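Local coordinates for protein oxidoreductase (Azotobacter vinelandii, PDB 7D5M) that binds NAD(H) and, as an inositol dehydrogenase homolog of the Gfo/Idh/MocA family, probably catalyses NAD-dependent oxidation of a sugar-like polyol, at residues H29-L34 with G328-W333; Q37-V42 with I85-V90; Y201-V206 with A244-E249. All coordinates share one frame; numbering follows the deposited sequence.

Interaction 1: residues H29-L34 with G328-W333; sequences HRSAAL and GLFEAW. With NAD (nicotinamide-adenine-dinucleotide), chain B.
Trp333 drives the outer edge of its six-membered ring straight into one face of the His29 imidazole, a T-shaped stack between helix 26-34 and the start of helix 329-349. The ring centroids lie 4.9 Å apart and the planes meet at 84°. CZ3 of Trp333 stands over the centre of the imidazole, 3.5 Å from His29 NE2. The CB of His29 leads away from helix 329-349. With CG anti to the carbonyl carbon (chi1 -80°), the ring swings back to meet the indole. Both imidazole nitrogens are hydrogen-bonded in the same chain, NE2 to Glu114 and ND1 to Tyr337 OH, which fixes the turn of the ring. Helix 26-34 follows the first strand of the NAD-binding Rossmann fold, and helix 329-349 starts far along the chain, within the sequence range of the C-terminal family. The axes of segments 29-34 and 329-333 cross at -55° and come within 8.8 Å. The small Ala32 allows this approach: its CB rests 3.7 Å from Trp333 CB and touches the backbone carbonyl of that residue. Two atoms further round the same indole ring, Trp333 CZ2 lies 3.6 Å from the nicotinamide amide oxygen O7N of NAD. An alanine in place of His29 would probably leave a gap against the Trp333 edge and deprive Glu114 and Tyr337 of their shared partner. On the other flank, Ser31 OG lies 3.6 Å from Phe330 CD1, and Arg35 of the second subunit makes a cation-pi contact with the same phenyl ring.

Interaction 2: residues Q37-V42 with I85-V90; sequences QSFALV and IQAVSV
Ile85 opens the contact by setting its CG2 methyl 3.7 Å from CG2 of Val42. The two segments belong to the parallel sheet of the Rossmann fold. Strand 39-45 is its outermost strand on one side, and strand 12-16 runs between it and strand 87-91. The contact therefore passes across the intervening strand through side chains. Ala40 and Val42 on one side and Gln86 on the other make backbone hydrogen bonds to residues of strand 12-16. At Ile85, CG1 fills the place between the backbone N and the carbonyl carbon (chi1 59°). The longer branch thus leads away from Val42 and the shorter CG2 branch does the touching. The backbone N of Ile85 is held by Glu78 OE1. Gln86 follows and turns to strand 12-16, with its OE1 accepting from the backbone N of Arg13. Ala87 then points its CB toward strand 39-45, although its CA is still 8.8 Å from that of Phe39. The length of the aromatic side chain spans this gap. The Phe39 ring meets Ala87 with its rim: CE2 lies 4.3 Å from the Ala87 CB, which sits near the ring plane. Ile12 of strand 12-16 and Met344 of helix 329-349 pack on both Phe39 and Ala87. Tyr337 packs edge-to-face with Phe39. Further on, Ser89 OG is hydrogen-bonded to Trp14 NE1 and to the OH of that same Tyr337.

Interaction 3: residues Y201-V206 with A244-E249; sequences YVLGDV and AYTLME
Leu203 lays one branch of its isobutyl group across the start of strand 244-249, and the CD2 methyl does most of the touching. Its CB does not aim straight at the strand. CG is anti to the carbonyl carbon (chi1 -74°), and this torsion brings the end of the side chain over to Ala244 and Thr246. CD2 is 3.7 Å from Ala244 CB, and CG of Leu203 backs it at 4.0 Å from the same methyl. Ala244 points toward the helix but has only one carbon to offer, so the leucine bridges the remaining distance. Two residues on, Thr246 faces the same way. Its OG1 approaches CD2 of Leu203 to 3.8 Å, a van der Waals contact rather than a polar one. The threonine and leucine side chains pass at a slant. Val202 also points toward the strand. Its CG2 lies 4.3 Å from the backbone N of Ala244, at the margin of the contact. Tyr245, between the two touching strand residues, points away and is hydrogen-bonded through OH to His169 of the third subunit. One face of the strand thus packs on the helix and the other serves the assembly.

The contact joins helix 202-217 to the large mixed sheet of the C-terminal alpha/beta domain. The short helical segment runs at 80° to the strand, nearly perpendicular. Strand 243-250 lies between strands 223-231 and 255-261. Ser260 of strand 255-261 packs on Val202 and Leu203, while Trp372 of helix 363-381 covers Leu203, Thr246 and Met248.

Overall arrangement
All three contacts are largely buried, but they join different parts of the fold. Interaction 1 joins a Rossmann helix to helix 329-349, from the C-terminal part of the sequence, beside the nicotinamide. It mixes aromatic stacking with close alanine packing. Interaction 2 lies within the Rossmann sheet and interaction 3 within the C-terminal domain; both are smaller and essentially apolar. Interactions 1 and 2 are neighbours, since helix 26-34 leads into strand 39-45 and Ala33 O probably accepts a hydrogen bond from Phe39 N. Helix 329-349 also serves both. Interaction 3 sits on the opposite side of the chain's centre, its centre about 26 Å from that of interaction 1, and touches neither.

Interaction 1: residues H29-L34 with G328-W333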
loop_
_atom_site.group_PDB
_atom_site.type_symbol
_atom_site.label_atom_id
_atom_site.label_comp_id
_atom_site.label_asym_id
_atom_site.label_seq_id
_atom_site.Cartn_x
_atom_site.Cartn_y
_atom_site.Cartn_z
ATOM N N HIS A 29 0.886 -30.643 0.736
ATOM C CA HIS A 29 -0.092 -31.760 0.708
ATOM C C HIS A 29 -0.212 -32.384 2.099
ATOM O O HIS A 29 -1.349 -32.548 2.587
ATOM C CB HIS A 29 0.283 -32.821 -0.318
ATOM C CG HIS A 29 -0.110 -32.450 -1.707
ATOM N ND1 HIS A 29 -1.354 -32.763 -2.225
ATOM C CD2 HIS A 29 0.548 -31.775 -2.674
ATOM C CE1 HIS A 29 -1.434 -32.313 -3.460
ATOM N NE2 HIS A 29 -0.276 -31.707 -3.761
ATOM N N ARG A 30 0.911 -32.773 2.690
ATOM C CA ARG A 30 0.930 -33.469 4.002
ATOM C C ARG A 30 0.477 -32.503 5.100
ATOM O O ARG A 30 -0.275 -32.922 5.983
ATOM C CB ARG A 30 2.312 -34.044 4.290
ATOM C CG ARG A 30 2.683 -35.196 3.370
ATOM C CD ARG A 30 4.005 -35.839 3.766
ATOM N NE ARG A 30 5.143 -34.936 3.642
ATOM C CZ ARG A 30 5.830 -34.724 2.520
ATOM N NH1 ARG A 30 5.485 -35.336 1.402
ATOM N NH2 ARG A 30 6.849 -33.883 2.518
ATOM N N SER A 31 0.982 -31.278 5.091
ATOM C CA SER A 31 0.619 -30.273 6.120
ATOM C C SER A 31 -0.908 -30.152 6.185
ATOM O O SER A 31 -1.472 -30.203 7.289
ATOM C CB SER A 31 1.303 -28.961 5.849
ATOM O OG SER A 31 1.208 -28.114 6.985
ATOM N N ALA A 32 -1.563 -30.031 5.032
ATOM C CA ALA A 32 -3.023 -29.826 4.919
ATOM C C ALA A 32 -3.774 -31.131 5.226
ATOM O O ALA A 32 -4.810 -31.068 5.906
ATOM C CB ALA A 32 -3.356 -29.315 3.537
ATOM N N ALA A 33 -3.297 -32.262 4.713
ATOM C CA ALA A 33 -3.996 -33.566 4.822
ATOM C C ALA A 33 -3.979 -34.077 6.275
ATOM O O ALA A 33 -5.018 -34.588 6.757
ATOM C CB ALA A 33 -3.374 -34.553 3.876
ATOM N N LEU A 34 -2.860 -33.911 6.980
ATOM C CA LEU A 34 -2.672 -34.508 8.328
ATOM C C LEU A 34 -3.348 -33.629 9.382
ATOM O O LEU A 34 -3.629 -34.116 10.489
ATOM C CB LEU A 34 -1.179 -34.681 8.585
ATOM C CG LEU A 34 -0.463 -35.622 7.618
ATOM C CD1 LEU A 34 1.024 -35.629 7.905
ATOM C CD2 LEU A 34 -1.029 -37.032 7.696
ATOM N N GLY A 328 -2.644 -18.078 6.047
ATOM C CA GLY A 328 -1.851 -18.163 4.810
ATOM C C GLY A 328 -2.302 -19.308 3.934
ATOM O O GLY A 328 -3.380 -19.879 4.173
ATOM N N LEU A 329 -1.495 -19.647 2.943
ATOM C CA LEU A 329 -1.885 -20.654 1.928
ATOM C C LEU A 329 -2.029 -22.038 2.582
ATOM O O LEU A 329 -2.779 -22.858 2.045
ATOM C CB LEU A 329 -0.846 -20.654 0.804
ATOM C CG LEU A 329 -1.146 -21.583 -0.378
ATOM C CD1 LEU A 329 -2.453 -21.216 -1.054
ATOM C CD2 LEU A 329 -0.012 -21.535 -1.395
ATOM N N PHE A 330 -1.369 -22.308 3.709
ATOM C CA PHE A 330 -1.518 -23.624 4.392
ATOM C C PHE A 330 -2.955 -23.782 4.905
ATOM O O PHE A 330 -3.499 -24.902 4.842
ATOM C CB PHE A 330 -0.465 -23.834 5.479
ATOM C CG PHE A 330 0.900 -24.117 4.908
ATOM C CD1 PHE A 330 1.299 -25.411 4.619
ATOM C CD2 PHE A 330 1.778 -23.076 4.635
ATOM C CE1 PHE A 330 2.557 -25.665 4.087
ATOM C CE2 PHE A 330 3.032 -23.334 4.094
ATOM C CZ PHE A 330 3.411 -24.627 3.811
ATOM N N GLU A 331 -3.569 -22.696 5.363
ATOM C CA GLU A 331 -4.981 -22.731 5.825
ATOM C C GLU A 331 -5.887 -23.008 4.621
ATOM O O GLU A 331 -6.782 -23.852 4.734
ATOM C CB GLU A 331 -5.365 -21.434 6.532
ATOM C CG GLU A 331 -4.866 -21.390 7.963
ATOM C CD GLU A 331 -3.355 -21.392 8.116
ATOM O OE1 GLU A 331 -2.806 -22.405 8.638
ATOM O OE2 GLU A 331 -2.724 -20.407 7.696
ATOM N N ALA A 332 -5.669 -22.301 3.515
ATOM C CA ALA A 332 -6.434 -22.501 2.261
ATOM C C ALA A 332 -6.365 -23.988 1.880
ATOM O O ALA A 332 -7.419 -24.609 1.605
ATOM C CB ALA A 332 -5.892 -21.616 1.166
ATOM N N TRP A 333 -5.169 -24.567 1.864
ATOM C CA TRP A 333 -5.015 -25.995 1.476
ATOM C C TRP A 333 -5.690 -26.908 2.503
ATOM O O TRP A 333 -6.271 -27.934 2.086
ATOM C CB TRP A 333 -3.553 -26.372 1.305
ATOM C CG TRP A 333 -2.995 -26.018 -0.030
ATOM C CD1 TRP A 333 -2.874 -24.785 -0.604
ATOM C CD2 TRP A 333 -2.439 -26.958 -0.957
ATOM N NE1 TRP A 333 -2.284 -24.899 -1.834
ATOM C CE2 TRP A 333 -2.003 -26.219 -2.073
ATOM C CE3 TRP A 333 -2.278 -28.349 -0.947
ATOM C CZ2 TRP A 333 -1.419 -26.833 -3.181
ATOM C CZ3 TRP A 333 -1.693 -28.952 -2.038
ATOM C CH2 TRP A 333 -1.284 -28.199 -3.145
HETATM P PA NAD B . 9.003 -31.595 -8.277
HETATM O O1A NAD B . 9.810 -31.976 -9.479
HETATM O O2A NAD B . 9.496 -30.547 -7.330
HETATM O O5B NAD B . 8.663 -32.929 -7.449
HETATM C C5B NAD B . 8.394 -34.209 -8.100
HETATM C C4B NAD B . 8.420 -35.281 -7.037
HETATM O O4B NAD B . 7.804 -36.497 -7.534
HETATM C C3B NAD B . 9.820 -35.702 -6.571
HETATM O O3B NAD B . 9.778 -36.059 -5.197
HETATM C C2B NAD B . 10.102 -36.908 -7.474
HETATM O O2B NAD B . 11.088 -37.790 -6.988
HETATM C C1B NAD B . 8.729 -37.562 -7.446
HETATM N N9A NAD B . 8.454 -38.470 -8.549
HETATM C C8A NAD B . 8.678 -38.226 -9.879
HETATM N N7A NAD B . 8.266 -39.195 -10.658
HETATM C C5A NAD B . 7.718 -40.127 -9.792
HETATM C C6A NAD B . 7.098 -41.372 -10.017
HETATM N N6A NAD B . 6.899 -41.893 -11.231
HETATM N N1A NAD B . 6.648 -42.048 -8.931
HETATM C C2A NAD B . 6.847 -41.511 -7.717
HETATM N N3A NAD B . 7.403 -40.344 -7.386
HETATM C C4A NAD B . 7.825 -39.691 -8.484
HETATM O O3 NAD B . 7.530 -31.122 -8.751
HETATM P PN NAD B . 6.482 -30.131 -8.009
HETATM O O1N NAD B . 6.826 -28.702 -8.329
HETATM O O2N NAD B . 6.371 -30.539 -6.571
HETATM O O5D NAD B . 5.117 -30.464 -8.780
HETATM C C5D NAD B . 4.538 -31.771 -8.761
HETATM C C4D NAD B . 3.124 -31.611 -9.246
HETATM O O4D NAD B . 2.447 -30.649 -8.398
HETATM C C3D NAD B . 3.004 -31.060 -10.672
HETATM O O3D NAD B . 1.885 -31.644 -11.313
HETATM C C2D NAD B . 2.810 -29.556 -10.448
HETATM O O2D NAD B . 2.121 -28.916 -11.511
HETATM C C1D NAD B . 1.951 -29.572 -9.182
HETATM N N1N NAD B . 2.022 -28.323 -8.364
HETATM C C2N NAD B . 0.850 -27.707 -7.981
HETATM C C3N NAD B . 0.877 -26.512 -7.260
HETATM C C7N NAD B . -0.443 -25.984 -6.742
HETATM O O7N NAD B . -1.426 -26.733 -6.743
HETATM N N7N NAD B . -0.471 -24.738 -6.278
HETATM C C4N NAD B . 2.107 -25.882 -7.042
HETATM C C5N NAD B . 3.282 -26.511 -7.451
HETATM C C6N NAD B . 3.215 -27.787 -7.968
#

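Interaction 2: residues Q37-V42 with I85-V90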
loop_
_atom_site.group_PDB
_atom_site.type_symbol
_atom_site.label_atom_id
_atom_site.label_comp_id
_atom_site.label_asym_id
_atom_site.label_seq_id
_atom_site.Cartn_x
_atom_site.Cartn_y
_atom_site.Cartn_z
ATOM N N GLN A 37 -7.008 -34.233 11.965
ATOM C CA GLN A 37 -7.428 -35.656 11.944
ATOM C C GLN A 37 -8.144 -35.978 10.620
ATOM O O GLN A 37 -9.038 -36.853 10.644
ATOM C CB GLN A 37 -8.363 -35.952 13.128
ATOM C CG GLN A 37 -7.877 -35.419 14.475
ATOM C CD GLN A 37 -8.845 -35.734 15.592
ATOM O OE1 GLN A 37 -8.917 -36.863 16.069
ATOM N NE2 GLN A 37 -9.615 -34.738 16.012
ATOM N N SER A 38 -7.803 -35.326 9.498
ATOM C CA SER A 38 -8.492 -35.564 8.194
ATOM C C SER A 38 -7.991 -36.863 7.553
ATOM O O SER A 38 -8.826 -37.741 7.200
ATOM C CB SER A 38 -8.322 -34.399 7.246
ATOM O OG SER A 38 -9.084 -33.282 7.690
ATOM N N PHE A 39 -6.677 -36.970 7.390
ATOM C CA PHE A 39 -5.980 -38.113 6.753
ATOM C C PHE A 39 -4.860 -38.594 7.675
ATOM O O PHE A 39 -4.321 -37.792 8.478
ATOM C CB PHE A 39 -5.391 -37.712 5.395
ATOM C CG PHE A 39 -6.400 -37.345 4.346
ATOM C CD1 PHE A 39 -6.987 -36.093 4.328
ATOM C CD2 PHE A 39 -6.786 -38.268 3.384
ATOM C CE1 PHE A 39 -7.922 -35.768 3.361
ATOM C CE2 PHE A 39 -7.713 -37.931 2.407
ATOM C CZ PHE A 39 -8.291 -36.686 2.408
ATOM N N ALA A 40 -4.503 -39.872 7.544
ATOM C CA ALA A 40 -3.322 -40.492 8.175
ATOM C C ALA A 40 -2.421 -41.045 7.069
ATOM O O ALA A 40 -2.899 -41.886 6.278
ATOM C CB ALA A 40 -3.750 -41.576 9.134
ATOM N N LEU A 41 -1.166 -40.604 7.039
ATOM C CA LEU A 41 -0.168 -41.047 6.040
ATOM C C LEU A 41 0.420 -42.386 6.491
ATOM O O LEU A 41 1.269 -42.404 7.421
ATOM C CB LEU A 41 0.928 -39.995 5.883
ATOM C CG LEU A 41 2.001 -40.335 4.850
ATOM C CD1 LEU A 41 1.395 -40.419 3.461
ATOM C CD2 LEU A 41 3.129 -39.320 4.894
ATOM N N VAL A 42 -0.017 -43.466 5.853
ATOM C CA VAL A 42 0.345 -44.853 6.275
ATOM C C VAL A 42 1.191 -45.536 5.200
ATOM O O VAL A 42 1.715 -46.621 5.491
ATOM C CB VAL A 42 -0.912 -45.672 6.624
ATOM C CG1 VAL A 42 -1.654 -45.031 7.781
ATOM C CG2 VAL A 42 -1.831 -45.862 5.426
ATOM N N ILE A 85 -4.686 -48.397 2.291
ATOM C CA ILE A 85 -5.102 -47.006 1.968
ATOM C C ILE A 85 -6.503 -47.004 1.359
ATOM O O ILE A 85 -6.906 -47.983 0.704
ATOM C CB ILE A 85 -4.079 -46.313 1.050
ATOM C CG1 ILE A 85 -3.878 -47.068 -0.268
ATOM C CG2 ILE A 85 -2.782 -46.100 1.814
ATOM C CD1 ILE A 85 -3.076 -46.304 -1.316
ATOM N N GLN A 86 -7.208 -45.899 1.561
ATOM C CA GLN A 86 -8.540 -45.627 0.983
ATOM C C GLN A 86 -8.427 -44.504 -0.041
ATOM O O GLN A 86 -9.362 -44.354 -0.846
ATOM C CB GLN A 86 -9.491 -45.222 2.100
ATOM C CG GLN A 86 -9.688 -46.330 3.120
ATOM C CD GLN A 86 -10.355 -45.795 4.359
ATOM O OE1 GLN A 86 -9.789 -44.976 5.079
ATOM N NE2 GLN A 86 -11.574 -46.252 4.596
ATOM N N ALA A 87 -7.348 -43.714 0.041
ATOM C CA ALA A 87 -7.155 -42.530 -0.813
ATOM C C ALA A 87 -5.666 -42.280 -1.051
ATOM O O ALA A 87 -4.812 -42.729 -0.255
ATOM C CB ALA A 87 -7.849 -41.344 -0.194
ATOM N N VAL A 88 -5.372 -41.601 -2.156
ATOM C CA VAL A 88 -3.980 -41.314 -2.581
ATOM C C VAL A 88 -3.934 -39.898 -3.156
ATOM O O VAL A 88 -4.836 -39.535 -3.931
ATOM C CB VAL A 88 -3.461 -42.384 -3.562
ATOM C CG1 VAL A 88 -4.314 -42.490 -4.815
ATOM C CG2 VAL A 88 -1.999 -42.159 -3.907
ATOM N N SER A 89 -2.922 -39.128 -2.761
ATOM C CA SER A 89 -2.605 -37.829 -3.383
ATOM C C SER A 89 -1.490 -38.012 -4.414
ATOM O O SER A 89 -0.443 -38.616 -4.080
ATOM C CB SER A 89 -2.264 -36.809 -2.342
ATOM O OG SER A 89 -3.439 -36.484 -1.632
ATOM N N VAL A 90 -1.698 -37.461 -5.610
ATOM C CA VAL A 90 -0.762 -37.604 -6.760
ATOM C C VAL A 90 -0.015 -36.273 -6.929
ATOM O O VAL A 90 -0.633 -35.278 -7.333
ATOM C CB VAL A 90 -1.521 -38.019 -8.033
ATOM C CG1 VAL A 90 -0.584 -38.153 -9.222
ATOM C CG2 VAL A 90 -2.326 -39.292 -7.825
#

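Interaction 3: residues Y201-V206 with A244-E249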
loop_
_atom_site.group_PDB
_atom_site.type_symbol
_atom_site.label_atom_id
_atom_site.label_comp_id
_atom_site.label_asym_id
_atom_site.label_seq_id
_atom_site.Cartn_x
_atom_site.Cartn_y
_atom_site.Cartn_z
ATOM N N TYR A 201 3.356 -24.351 -20.922
ATOM C CA TYR A 201 4.030 -24.092 -19.632
ATOM C C TYR A 201 3.113 -23.181 -18.799
ATOM O O TYR A 201 2.290 -23.734 -18.051
ATOM C CB TYR A 201 5.475 -23.616 -19.815
ATOM C CG TYR A 201 6.054 -23.092 -18.526
ATOM C CD1 TYR A 201 5.653 -23.623 -17.309
ATOM C CD2 TYR A 201 6.965 -22.048 -18.507
ATOM C CE1 TYR A 201 6.138 -23.130 -16.111
ATOM C CE2 TYR A 201 7.476 -21.558 -17.316
ATOM C CZ TYR A 201 7.058 -22.098 -16.114
ATOM O OH TYR A 201 7.527 -21.595 -14.932
ATOM N N VAL A 202 3.204 -21.853 -18.915
ATOM C CA VAL A 202 2.544 -20.955 -17.913
ATOM C C VAL A 202 1.008 -21.013 -17.989
ATOM O O VAL A 202 0.381 -20.772 -16.943
ATOM C CB VAL A 202 3.061 -19.504 -17.949
ATOM C CG1 VAL A 202 4.514 -19.450 -17.496
ATOM C CG2 VAL A 202 2.847 -18.816 -19.285
ATOM N N LEU A 203 0.391 -21.291 -19.141
ATOM C CA LEU A 203 -1.097 -21.367 -19.215
ATOM C C LEU A 203 -1.577 -22.403 -18.194
ATOM O O LEU A 203 -2.454 -22.086 -17.360
ATOM C CB LEU A 203 -1.522 -21.755 -20.632
ATOM C CG LEU A 203 -1.374 -20.649 -21.675
ATOM C CD1 LEU A 203 -1.411 -21.238 -23.080
ATOM C CD2 LEU A 203 -2.438 -19.583 -21.500
ATOM N N GLY A 204 -0.987 -23.592 -18.257
ATOM C CA GLY A 204 -1.327 -24.732 -17.390
ATOM C C GLY A 204 -0.783 -24.545 -15.992
ATOM O O GLY A 204 -1.477 -24.916 -15.022
ATOM N N ASP A 205 0.421 -23.991 -15.870
ATOM C CA ASP A 205 1.146 -23.968 -14.575
ATOM C C ASP A 205 0.525 -22.908 -13.659
ATOM O O ASP A 205 0.365 -23.168 -12.444
ATOM C CB ASP A 205 2.638 -23.718 -14.771
ATOM C CG ASP A 205 3.444 -24.036 -13.531
ATOM O OD1 ASP A 205 3.435 -25.205 -13.123
ATOM O OD2 ASP A 205 4.045 -23.107 -12.961
ATOM N N VAL A 206 0.209 -21.735 -14.201
ATOM C CA VAL A 206 -0.236 -20.606 -13.337
ATOM C C VAL A 206 -1.557 -20.014 -13.833
ATOM O O VAL A 206 -2.379 -19.686 -12.984
ATOM C CB VAL A 206 0.884 -19.563 -13.158
ATOM C CG1 VAL A 206 2.050 -20.145 -12.360
ATOM C CG2 VAL A 206 1.359 -18.980 -14.480
ATOM N N ALA A 244 1.657 -15.396 -21.661
ATOM C CA ALA A 244 0.474 -15.524 -22.530
ATOM C C ALA A 244 -0.611 -14.525 -22.139
ATOM O O ALA A 244 -0.739 -14.165 -20.941
ATOM C CB ALA A 244 -0.027 -16.942 -22.490
ATOM N N TYR A 245 -1.348 -14.090 -23.152
ATOM C CA TYR A 245 -2.565 -13.263 -23.029
ATOM C C TYR A 245 -3.737 -14.075 -23.552
ATOM O O TYR A 245 -3.731 -14.441 -24.744
ATOM C CB TYR A 245 -2.431 -11.967 -23.827
ATOM C CG TYR A 245 -1.173 -11.224 -23.489
ATOM C CD1 TYR A 245 -1.131 -10.366 -22.403
ATOM C CD2 TYR A 245 -0.016 -11.405 -24.232
ATOM C CE1 TYR A 245 0.031 -9.694 -22.069
ATOM C CE2 TYR A 245 1.154 -10.751 -23.904
ATOM C CZ TYR A 245 1.175 -9.884 -22.826
ATOM O OH TYR A 245 2.332 -9.244 -22.493
ATOM N N THR A 246 -4.727 -14.308 -22.699
ATOM C CA THR A 246 -5.989 -14.958 -23.106
ATOM C C THR A 246 -7.126 -13.957 -22.963
ATOM O O THR A 246 -7.391 -13.497 -21.842
ATOM C CB THR A 246 -6.270 -16.234 -22.316
ATOM O OG1 THR A 246 -5.106 -17.047 -22.418
ATOM C CG2 THR A 246 -7.498 -16.946 -22.847
ATOM N N LEU A 247 -7.771 -13.632 -24.075
ATOM C CA LEU A 247 -8.970 -12.776 -24.080
ATOM C C LEU A 247 -10.187 -13.660 -24.368
ATOM O O LEU A 247 -10.133 -14.513 -25.300
ATOM C CB LEU A 247 -8.793 -11.667 -25.117
ATOM C CG LEU A 247 -9.889 -10.608 -25.121
ATOM C CD1 LEU A 247 -9.917 -9.833 -23.811
ATOM C CD2 LEU A 247 -9.693 -9.653 -26.286
ATOM N N MET A 248 -11.229 -13.500 -23.566
ATOM C CA MET A 248 -12.431 -14.362 -23.633
ATOM C C MET A 248 -13.692 -13.506 -23.711
ATOM O O MET A 248 -13.762 -12.449 -23.051
ATOM C CB MET A 248 -12.490 -15.254 -22.392
ATOM C CG MET A 248 -11.175 -15.931 -22.111
ATOM S SD MET A 248 -11.327 -17.196 -20.852
ATOM C CE MET A 248 -11.603 -16.214 -19.387
ATOM N N GLU A 249 -14.655 -13.966 -24.501
ATOM C CA GLU A 249 -16.047 -13.467 -24.470
ATOM C C GLU A 249 -16.886 -14.514 -23.750
ATOM O O GLU A 249 -16.867 -15.673 -24.187
ATOM C CB GLU A 249 -16.611 -13.264 -25.874
ATOM C CG GLU A 249 -15.692 -12.508 -26.810
ATOM C CD GLU A 249 -16.266 -12.339 -28.210
ATOM O OE1 GLU A 249 -17.298 -12.984 -28.497
ATOM O OE2 GLU A 249 -15.681 -11.566 -29.012
#